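Putative acyl-[acyl-carrier-protein]--UDP-N-acetylglucosamine O-acyltransferase (Bacteroides fragilis, PDB 4R36) probably transfers an acyl chain from acyl carrier protein to UDP-N-acetylglucosamine, the step catalysed by the LpxA family. Local coordinates at residues Tyr27-Ala41 with Val44-Ile58. Residues are numbered along the deposited sequence; the frame is centred on the assembly and turned at random.
Sequences YIHPEAKIGENVEIA and VYIDRNVVIGDNNKI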
loop_
_atom_site.group_PDB
_atom_site.type_symbol
_atom_site.label_atom_id
_atom_site.label_comp_id
_atom_site.label_asym_id
_atom_site.label_seq_id
_atom_site.Cartn_x
_atom_site.Cartn_y
_atom_site.Cartn_z
ATOM N N TYR A 27 -8.770 4.733 26.304
ATOM C CA TYR A 27 -8.480 6.038 26.788
ATOM C C TYR A 27 -9.435 7.007 26.065
ATOM O O TYR A 27 -9.461 7.100 24.822
ATOM C CB TYR A 27 -7.016 6.436 26.618
ATOM C CG TYR A 27 -6.845 7.893 27.001
ATOM C CD1 TYR A 27 -6.562 8.267 28.308
ATOM C CD2 TYR A 27 -7.128 8.893 26.078
ATOM C CE1 TYR A 27 -6.501 9.630 28.665
ATOM C CE2 TYR A 27 -7.086 10.213 26.404
ATOM C CZ TYR A 27 -6.769 10.591 27.698
ATOM O OH TYR A 27 -6.714 11.930 28.018
ATOM N N ILE A 28 -10.259 7.709 26.846
ATOM C CA ILE A 28 -11.208 8.687 26.354
ATOM C C ILE A 28 -11.065 9.975 27.116
ATOM O O ILE A 28 -11.294 10.002 28.325
ATOM C CB ILE A 28 -12.634 8.203 26.449
ATOM C CG1 ILE A 28 -12.718 6.833 25.806
ATOM C CG2 ILE A 28 -13.590 9.195 25.811
ATOM C CD1 ILE A 28 -14.100 6.211 25.786
ATOM N N HIS A 29 -10.647 11.034 26.414
ATOM C CA HIS A 29 -10.502 12.308 27.049
ATOM C C HIS A 29 -11.852 12.793 27.590
ATOM O O HIS A 29 -12.866 12.669 26.917
ATOM C CB HIS A 29 -9.896 13.309 26.094
ATOM C CG HIS A 29 -9.415 14.565 26.759
ATOM N ND1 HIS A 29 -10.274 15.546 27.181
ATOM C CD2 HIS A 29 -8.171 15.024 26.999
ATOM C CE1 HIS A 29 -9.587 16.558 27.655
ATOM N NE2 HIS A 29 -8.308 16.250 27.587
ATOM N N PRO A 30 -11.853 13.337 28.834
ATOM C CA PRO A 30 -13.119 13.703 29.426
ATOM C C PRO A 30 -13.906 14.716 28.609
ATOM O O PRO A 30 -15.080 14.719 28.726
ATOM C CB PRO A 30 -12.737 14.267 30.856
ATOM C CG PRO A 30 -11.296 14.363 30.898
ATOM C CD PRO A 30 -10.706 13.536 29.761
ATOM N N GLU A 31 -13.275 15.524 27.764
ATOM C CA GLU A 31 -13.980 16.492 26.924
ATOM C C GLU A 31 -14.593 15.932 25.649
ATOM O O GLU A 31 -15.350 16.613 24.999
ATOM C CB GLU A 31 -13.038 17.645 26.548
ATOM C CG GLU A 31 -12.674 18.615 27.692
ATOM C CD GLU A 31 -11.542 19.579 27.302
ATOM O OE1 GLU A 31 -11.351 19.893 26.087
ATOM O OE2 GLU A 31 -10.775 19.978 28.186
ATOM N N ALA A 32 -14.293 14.686 25.293
ATOM C CA ALA A 32 -14.830 14.088 24.025
ATOM C C ALA A 32 -16.328 13.952 24.207
ATOM O O ALA A 32 -16.778 13.592 25.316
ATOM C CB ALA A 32 -14.198 12.716 23.786
ATOM N N LYS A 33 -17.085 14.307 23.185
ATOM C CA LYS A 33 -18.526 14.141 23.162
ATOM C C LYS A 33 -18.866 12.893 22.448
ATOM O O LYS A 33 -18.501 12.741 21.258
ATOM C CB LYS A 33 -19.196 15.311 22.463
ATOM C CG LYS A 33 -19.033 16.553 23.296
ATOM C CD LYS A 33 -19.363 17.869 22.656
ATOM C CE LYS A 33 -18.700 18.947 23.490
ATOM N NZ LYS A 33 -18.807 20.299 22.896
ATOM N N ILE A 34 -19.580 12.014 23.144
ATOM C CA ILE A 34 -19.860 10.661 22.692
ATOM C C ILE A 34 -21.343 10.362 22.808
ATOM O O ILE A 34 -21.930 10.599 23.840
ATOM C CB ILE A 34 -19.005 9.635 23.460
ATOM C CG1 ILE A 34 -17.524 9.907 23.135
ATOM C CG2 ILE A 34 -19.382 8.203 23.071
ATOM C CD1 ILE A 34 -16.545 8.960 23.694
ATOM N N GLY A 35 -21.944 9.867 21.746
ATOM C CA GLY A 35 -23.368 9.664 21.720
ATOM C C GLY A 35 -23.786 8.384 22.419
ATOM O O GLY A 35 -23.001 7.782 23.122
ATOM N N GLU A 36 -25.006 7.961 22.162
ATOM C CA GLU A 36 -25.598 6.757 22.785
ATOM C C GLU A 36 -25.375 5.492 22.001
ATOM O O GLU A 36 -25.231 5.514 20.779
ATOM C CB GLU A 36 -27.107 6.918 22.899
ATOM C CG GLU A 36 -27.533 7.873 24.009
ATOM C CD GLU A 36 -29.041 7.810 24.250
ATOM O OE1 GLU A 36 -29.551 6.773 24.778
ATOM O OE2 GLU A 36 -29.718 8.793 23.887
ATOM N N ASN A 37 -25.425 4.378 22.704
ATOM C CA ASN A 37 -25.179 3.075 22.142
ATOM C C ASN A 37 -23.876 3.069 21.296
ATOM O O ASN A 37 -23.888 2.609 20.148
ATOM C CB ASN A 37 -26.364 2.716 21.284
ATOM C CG ASN A 37 -26.363 1.287 20.830
ATOM O OD1 ASN A 37 -26.001 0.366 21.575
ATOM N ND2 ASN A 37 -26.771 1.082 19.561
ATOM N N VAL A 38 -22.813 3.552 21.885
ATOM C CA VAL A 38 -21.471 3.533 21.286
ATOM C C VAL A 38 -20.646 2.480 21.965
ATOM O O VAL A 38 -20.474 2.479 23.195
ATOM C CB VAL A 38 -20.782 4.914 21.374
ATOM C CG1 VAL A 38 -19.320 4.872 20.901
ATOM C CG2 VAL A 38 -21.554 5.940 20.552
ATOM N N GLU A 39 -20.158 1.528 21.179
ATOM C CA GLU A 39 -19.261 0.506 21.656
ATOM C C GLU A 39 -17.785 0.899 21.366
ATOM O O GLU A 39 -17.444 1.203 20.212
ATOM C CB GLU A 39 -19.621 -0.782 20.988
ATOM C CG GLU A 39 -18.761 -1.927 21.357
ATOM C CD GLU A 39 -19.125 -3.183 20.569
ATOM O OE1 GLU A 39 -20.310 -3.372 20.209
ATOM O OE2 GLU A 39 -18.212 -3.948 20.301
ATOM N N ILE A 40 -16.951 0.901 22.408
ATOM C CA ILE A 40 -15.567 1.257 22.346
ATOM C C ILE A 40 -14.769 0.141 22.970
ATOM O O ILE A 40 -14.940 -0.211 24.135
ATOM C CB ILE A 40 -15.290 2.608 22.954
ATOM C CG1 ILE A 40 -16.153 3.654 22.266
ATOM C CG2 ILE A 40 -13.825 2.941 22.892
ATOM C CD1 ILE A 40 -16.101 5.032 22.826
ATOM N N ALA A 41 -13.883 -0.444 22.178
ATOM C CA ALA A 41 -13.046 -1.506 22.565
ATOM C C ALA A 41 -11.791 -1.055 23.342
ATOM O O ALA A 41 -11.479 0.091 23.378
ATOM C CB ALA A 41 -12.628 -2.320 21.304
ATOM N N VAL A 44 -8.464 1.749 22.383
ATOM C CA VAL A 44 -8.905 2.870 21.607
ATOM C C VAL A 44 -8.462 4.134 22.310
ATOM O O VAL A 44 -8.570 4.265 23.561
ATOM C CB VAL A 44 -10.438 2.843 21.423
ATOM C CG1 VAL A 44 -10.940 4.134 20.809
ATOM C CG2 VAL A 44 -10.854 1.665 20.612
ATOM N N TYR A 45 -7.974 5.082 21.521
ATOM C CA TYR A 45 -7.521 6.367 22.005
ATOM C C TYR A 45 -8.366 7.446 21.406
ATOM O O TYR A 45 -8.449 7.566 20.179
ATOM C CB TYR A 45 -6.074 6.597 21.651
ATOM C CG TYR A 45 -5.600 7.996 21.968
ATOM C CD1 TYR A 45 -5.721 9.044 21.044
ATOM C CD2 TYR A 45 -5.046 8.280 23.192
ATOM C CE1 TYR A 45 -5.272 10.333 21.346
ATOM C CE2 TYR A 45 -4.625 9.557 23.514
ATOM C CZ TYR A 45 -4.756 10.587 22.616
ATOM O OH TYR A 45 -4.265 11.827 22.959
ATOM N N ILE A 46 -9.093 8.164 22.247
ATOM C CA ILE A 46 -9.994 9.267 21.848
ATOM C C ILE A 46 -9.561 10.527 22.561
ATOM O O ILE A 46 -9.532 10.580 23.814
ATOM C CB ILE A 46 -11.447 8.972 22.152
ATOM C CG1 ILE A 46 -11.883 7.622 21.582
ATOM C CG2 ILE A 46 -12.313 10.082 21.621
ATOM C CD1 ILE A 46 -13.315 7.276 21.698
ATOM N N ASP A 47 -9.240 11.539 21.762
ATOM C CA ASP A 47 -8.747 12.843 22.175
ATOM C C ASP A 47 -9.879 13.787 22.564
ATOM O O ASP A 47 -11.071 13.534 22.374
ATOM C CB ASP A 47 -8.084 13.448 20.945
ATOM C CG ASP A 47 -6.713 14.001 21.152
ATOM O OD1 ASP A 47 -6.348 14.443 22.256
ATOM O OD2 ASP A 47 -6.054 14.110 20.062
ATOM N N ARG A 48 -9.472 14.935 23.068
ATOM C CA ARG A 48 -10.344 16.072 23.199
ATOM C C ARG A 48 -10.666 16.679 21.826
ATOM O O ARG A 48 -10.019 16.326 20.818
ATOM C CB ARG A 48 -9.669 17.080 24.129
ATOM C CG ARG A 48 -8.535 17.829 23.485
ATOM C CD ARG A 48 -7.748 18.680 24.452
ATOM N NE ARG A 48 -6.520 19.066 23.775
ATOM C CZ ARG A 48 -6.228 20.294 23.370
ATOM N NH1 ARG A 48 -7.074 21.305 23.549
ATOM N NH2 ARG A 48 -5.086 20.513 22.781
ATOM N N ASN A 49 -11.681 17.552 21.777
ATOM C CA ASN A 49 -12.166 18.165 20.521
ATOM C C ASN A 49 -12.512 17.054 19.523
ATOM O O ASN A 49 -12.128 17.092 18.325
ATOM C CB ASN A 49 -11.125 19.103 19.947
ATOM C CG ASN A 49 -11.625 19.874 18.737
ATOM O OD1 ASN A 49 -12.791 20.124 18.591
ATOM N ND2 ASN A 49 -10.736 20.133 17.815
ATOM N N VAL A 50 -13.277 16.099 20.029
ATOM C CA VAL A 50 -13.814 14.988 19.260
ATOM C C VAL A 50 -15.322 14.980 19.487
ATOM O O VAL A 50 -15.791 15.154 20.654
ATOM C CB VAL A 50 -13.180 13.656 19.698
ATOM C CG1 VAL A 50 -14.033 12.480 19.219
ATOM C CG2 VAL A 50 -11.696 13.568 19.285
ATOM N N VAL A 51 -16.075 14.756 18.403
ATOM C CA VAL A 51 -17.493 14.474 18.448
ATOM C C VAL A 51 -17.788 13.154 17.771
ATOM O O VAL A 51 -17.384 12.940 16.624
ATOM C CB VAL A 51 -18.292 15.597 17.794
ATOM C CG1 VAL A 51 -19.786 15.364 17.890
ATOM C CG2 VAL A 51 -17.854 16.920 18.431
ATOM N N ILE A 52 -18.461 12.272 18.501
ATOM C CA ILE A 52 -18.890 10.956 18.036
ATOM C C ILE A 52 -20.390 10.820 18.285
ATOM O O ILE A 52 -20.886 10.993 19.445
ATOM C CB ILE A 52 -18.107 9.833 18.771
ATOM C CG1 ILE A 52 -16.606 9.852 18.416
ATOM C CG2 ILE A 52 -18.705 8.482 18.476
ATOM C CD1 ILE A 52 -15.748 9.081 19.374
ATOM N N GLY A 53 -21.121 10.457 17.246
ATOM C CA GLY A 53 -22.581 10.302 17.248
ATOM C C GLY A 53 -23.055 9.029 17.884
ATOM O O GLY A 53 -22.339 8.407 18.667
ATOM N N ASP A 54 -24.257 8.626 17.531
ATOM C CA ASP A 54 -24.877 7.431 18.107
ATOM C C ASP A 54 -24.605 6.191 17.336
ATOM O O ASP A 54 -24.324 6.238 16.133
ATOM C CB ASP A 54 -26.388 7.592 18.129
ATOM C CG ASP A 54 -26.837 8.802 18.980
ATOM O OD1 ASP A 54 -26.120 9.246 19.922
ATOM O OD2 ASP A 54 -27.901 9.322 18.613
ATOM N N ASN A 55 -24.716 5.063 18.011
ATOM C CA ASN A 55 -24.715 3.718 17.334
ATOM C C ASN A 55 -23.386 3.455 16.564
ATOM O O ASN A 55 -23.397 2.933 15.486
ATOM C CB ASN A 55 -25.894 3.526 16.389
ATOM C CG ASN A 55 -27.245 3.785 17.057
ATOM O OD1 ASN A 55 -27.480 3.339 18.150
ATOM N ND2 ASN A 55 -28.105 4.474 16.392
ATOM N N ASN A 56 -22.262 3.805 17.149
ATOM C CA ASN A 56 -20.959 3.608 16.516
ATOM C C ASN A 56 -20.280 2.458 17.180
ATOM O O ASN A 56 -20.461 2.222 18.360
ATOM C CB ASN A 56 -20.092 4.854 16.576
ATOM C CG ASN A 56 -20.602 5.942 15.632
ATOM O OD1 ASN A 56 -20.575 5.794 14.379
ATOM N ND2 ASN A 56 -21.077 7.042 16.209
ATOM N N LYS A 57 -19.480 1.738 16.412
ATOM C CA LYS A 57 -18.636 0.708 16.937
ATOM C C LYS A 57 -17.189 1.027 16.602
ATOM O O LYS A 57 -16.857 1.130 15.423
ATOM C CB LYS A 57 -19.060 -0.628 16.304
ATOM C CG LYS A 57 -18.156 -1.786 16.721
ATOM C CD LYS A 57 -18.746 -3.120 16.379
ATOM C CE LYS A 57 -17.923 -4.182 17.068
ATOM N NZ LYS A 57 -17.976 -5.498 16.379
ATOM N N ILE A 58 -16.366 1.179 17.614
ATOM C CA ILE A 58 -14.986 1.554 17.455
ATOM C C ILE A 58 -14.200 0.411 18.018
ATOM O O ILE A 58 -14.191 0.174 19.230
ATOM C CB ILE A 58 -14.670 2.851 18.180
ATOM C CG1 ILE A 58 -15.673 3.899 17.744
ATOM C CG2 ILE A 58 -13.235 3.253 17.962
ATOM C CD1 ILE A 58 -15.396 5.287 18.268
HETATM O O HOH W 1 -14.877 17.431 22.432
HETATM O O HOH W 2 -12.473 19.391 23.727
HETATM O O HOH W 3 -9.335 21.221 24.814
HETATM O O HOH W 4 -15.896 -2.251 19.525
#
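The His29 ring is sandwiched between Arg48 and Pro30. Arg48 CB sits over the centre of one face in a CH-pi contact, 3.5 Å from the ring centroid, and Pro30 CD lies toward the rim of the opposite face. At the edge, Glu31 N donates to His29 ND1 in the ring plane, which fixes the ring's rotation. Arg48 CG lies between its backbone N and carbonyl carbon (chi1 75°), and the chain runs out beside Glu31. Their charged ends do not meet; water 3 joins Glu31 OE1 to Arg48 NH1. The Tyr27 and Tyr45 rings lie side by side, planes 16° apart, but slid so that they barely overlap, with Tyr27 CD2 3.6 Å from Tyr45 CD2. At another corner, Asn37 ND2 donates to Asn55 OD1 at 2.8 Å, nearly straight and within the Asn37 amide plane, although the two amides are turned 73° apart. Glu36 N meets Asp54 OD1 from above the carboxylate plane. Inside, Ile46 CD1 touches Ile40 CD1 at 3.8 Å and also faces the tip of Ile34. These are successive coils of the left-handed parallel beta-helix, in register on all three sides. Strands 27-28, 33-34 and 39-40 pair with 45-46, 51-52 and 57-58, and the next coil follows with 63-64, 68-70 and 75-76. Phe43 of a second subunit packs on Tyr27.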